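Local coordinates for putative decarboxylase involved in desferrioxamine biosynthesis (Erwinia amylovora, PDB 5O5C), which probably decarboxylates lysine with the help of pyridoxal 5'-phosphate, a step in the biosynthesis of the siderophore desferrioxamine, at residues A265-S270 against W294-A299. Numbering follows the deposited sequence.
Sequences AVVATS and WMHVDA. With PLP (pyridoxal-5'-phosphate), chain H.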
loop_
_atom_site.group_PDB
_atom_site.type_symbol
_atom_site.label_atom_id
_atom_site.label_comp_id
_atom_site.label_asym_id
_atom_site.label_seq_id
_atom_site.Cartn_x
_atom_site.Cartn_y
_atom_site.Cartn_z
ATOM N N ALA B 265 -9.226 21.513 -12.346
ATOM C CA ALA B 265 -9.009 20.201 -12.900
ATOM C C ALA B 265 -10.259 19.427 -13.294
ATOM O O ALA B 265 -11.379 19.549 -12.690
ATOM C CB ALA B 265 -8.171 19.387 -11.924
ATOM N N VAL B 266 -10.037 18.561 -14.263
ATOM C CA VAL B 266 -11.010 17.574 -14.685
ATOM C C VAL B 266 -10.508 16.117 -14.522
ATOM O O VAL B 266 -9.470 15.743 -15.027
ATOM C CB VAL B 266 -11.429 17.754 -16.166
ATOM C CG1 VAL B 266 -12.496 16.735 -16.507
ATOM C CG2 VAL B 266 -11.970 19.153 -16.430
ATOM N N VAL B 267 -11.294 15.287 -13.846
ATOM C CA VAL B 267 -11.046 13.867 -13.879
ATOM C C VAL B 267 -11.913 13.221 -14.923
ATOM O O VAL B 267 -13.146 13.254 -14.827
ATOM C CB VAL B 267 -11.237 13.194 -12.519
ATOM C CG1 VAL B 267 -11.153 11.682 -12.650
ATOM C CG2 VAL B 267 -10.244 13.754 -11.522
ATOM N N ALA B 268 -11.221 12.609 -15.892
ATOM C CA ALA B 268 -11.796 11.774 -16.953
ATOM C C ALA B 268 -11.530 10.334 -16.639
ATOM O O ALA B 268 -10.344 9.951 -16.475
ATOM C CB ALA B 268 -11.149 12.102 -18.285
ATOM N N THR B 269 -12.607 9.537 -16.617
ATOM C CA THR B 269 -12.562 8.137 -16.311
ATOM C C THR B 269 -12.684 7.289 -17.593
ATOM O O THR B 269 -13.737 7.280 -18.286
ATOM C CB THR B 269 -13.635 7.832 -15.249
ATOM O OG1 THR B 269 -13.375 8.691 -14.156
ATOM C CG2 THR B 269 -13.577 6.401 -14.790
ATOM N N SER B 270 -11.582 6.603 -17.918
ATOM C CA SER B 270 -11.491 5.777 -19.105
ATOM C C SER B 270 -11.836 4.359 -18.704
ATOM O O SER B 270 -10.991 3.439 -18.774
ATOM C CB SER B 270 -10.101 5.911 -19.762
ATOM O OG SER B 270 -9.015 5.596 -18.870
ATOM N N TRP B 294 -5.769 20.889 -15.209
ATOM C CA TRP B 294 -5.052 19.640 -15.144
ATOM C C TRP B 294 -6.026 18.579 -15.668
ATOM O O TRP B 294 -7.180 18.570 -15.250
ATOM C CB TRP B 294 -4.660 19.332 -13.693
ATOM C CG TRP B 294 -3.897 18.067 -13.486
ATOM C CD1 TRP B 294 -4.372 16.767 -13.544
ATOM C CD2 TRP B 294 -2.513 17.964 -13.222
ATOM N NE1 TRP B 294 -3.343 15.874 -13.307
ATOM C CE2 TRP B 294 -2.202 16.585 -13.092
ATOM C CE3 TRP B 294 -1.505 18.905 -13.039
ATOM C CZ2 TRP B 294 -0.925 16.138 -12.785
ATOM C CZ3 TRP B 294 -0.282 18.475 -12.763
ATOM C CH2 TRP B 294 0.019 17.087 -12.642
ATOM N N MET B 295 -5.561 17.737 -16.586
ATOM C CA MET B 295 -6.306 16.562 -17.000
ATOM C C MET B 295 -5.744 15.311 -16.357
ATOM O O MET B 295 -4.581 14.906 -16.573
ATOM C CB MET B 295 -6.345 16.388 -18.504
ATOM C CG MET B 295 -7.493 15.514 -18.979
ATOM S SD MET B 295 -7.238 14.971 -20.673
ATOM C CE MET B 295 -8.584 13.826 -20.897
ATOM N N HIS B 296 -6.584 14.689 -15.551
ATOM C CA HIS B 296 -6.233 13.418 -14.992
ATOM C C HIS B 296 -7.090 12.335 -15.631
ATOM O O HIS B 296 -8.322 12.434 -15.675
ATOM C CB HIS B 296 -6.416 13.448 -13.498
ATOM C CG HIS B 296 -6.308 12.108 -12.880
ATOM N ND1 HIS B 296 -5.172 11.350 -13.002
ATOM C CD2 HIS B 296 -7.197 11.364 -12.176
ATOM C CE1 HIS B 296 -5.330 10.239 -12.326
ATOM N NE2 HIS B 296 -6.568 10.191 -11.860
ATOM N N VAL B 297 -6.444 11.317 -16.175
ATOM C CA VAL B 297 -7.194 10.161 -16.680
ATOM C C VAL B 297 -7.188 9.057 -15.639
ATOM O O VAL B 297 -6.118 8.572 -15.277
ATOM C CB VAL B 297 -6.659 9.705 -18.039
ATOM C CG1 VAL B 297 -7.222 8.362 -18.453
ATOM C CG2 VAL B 297 -7.048 10.737 -19.053
ATOM N N ASP B 298 -8.357 8.710 -15.103
ATOM C CA ASP B 298 -8.487 7.542 -14.209
ATOM C C ASP B 298 -8.715 6.316 -15.064
ATOM O O ASP B 298 -9.808 6.090 -15.560
ATOM C CB ASP B 298 -9.553 7.760 -13.158
ATOM C CG ASP B 298 -9.655 6.642 -12.151
ATOM O OD1 ASP B 298 -9.047 5.568 -12.307
ATOM O OD2 ASP B 298 -10.391 6.804 -11.199
ATOM N N ALA B 299 -7.672 5.515 -15.219
ATOM C CA ALA B 299 -7.712 4.338 -16.077
ATOM C C ALA B 299 -7.616 3.011 -15.296
ATOM O O ALA B 299 -7.117 2.003 -15.779
ATOM C CB ALA B 299 -6.632 4.442 -17.119
HETATM N N1 PLP H . -10.576 4.254 -10.129
HETATM C C2 PLP H . -11.412 3.417 -10.777
HETATM C C2A PLP H . -11.923 3.756 -12.145
HETATM C C3 PLP H . -11.797 2.157 -10.124
HETATM O O3 PLP H . -12.645 1.263 -10.732
HETATM C C4 PLP H . -11.212 1.913 -8.784
HETATM C C4A PLP H . -11.580 0.717 -7.995
HETATM C C5 PLP H . -10.316 2.904 -8.185
HETATM C C6 PLP H . -10.065 4.058 -8.902
HETATM C C5A PLP H . -9.733 2.661 -6.812
HETATM O O4P PLP H . -8.776 1.610 -7.028
HETATM P P PLP H . -7.990 0.765 -5.898
HETATM O O1P PLP H . -9.030 -0.137 -5.315
HETATM O O2P PLP H . -6.980 -0.033 -6.684
HETATM O O3P PLP H . -7.378 1.673 -4.891
HETATM O O HOH W 1 -12.792 7.780 -11.367
#
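T269 and D298 stand side by side on one face of two parallel strands and share a water, which donates to T269 OG1 at 3.0 Å and to D298 OD2 at 2.6 Å. With CG anti to its backbone N (chi1 -175°), D298 carries its carboxylate off the sheet to the cofactor's pyridine nitrogen, OD2 lying 2.8 Å and OD1 3.0 Å from PLP N1; this proximity would favour a protonated pyridine. T269 CG2 touches the cofactor methyl C2A at 4.1 Å. The carboxylate is fixed further by N174 ND2 at OD2 and A300 N at OD1. N174 OD1 accepts from H296 NE2, and S323 OG is hydrogen-bonded to H296 ND1. At the edge of that imidazole, close to its plane, V267 CG2 packs 3.9 Å from H296 CD2. On the other face of the sheet A268 CB meets M295 CE at 4.0 Å, and both side chains touch helix 281-290. Five backbone hydrogen bonds join the strands, from V266 N to W294 O through to S270 N, which approaches D298 O from above the plane of that carbonyl. Strand 262-269, helix 281-290 and strand 294-299 form a beta-alpha-beta crossover in the seven-stranded sheet of fold-type I PLP enzymes, the pyridine-binding aspartate near its strand's C-terminal end.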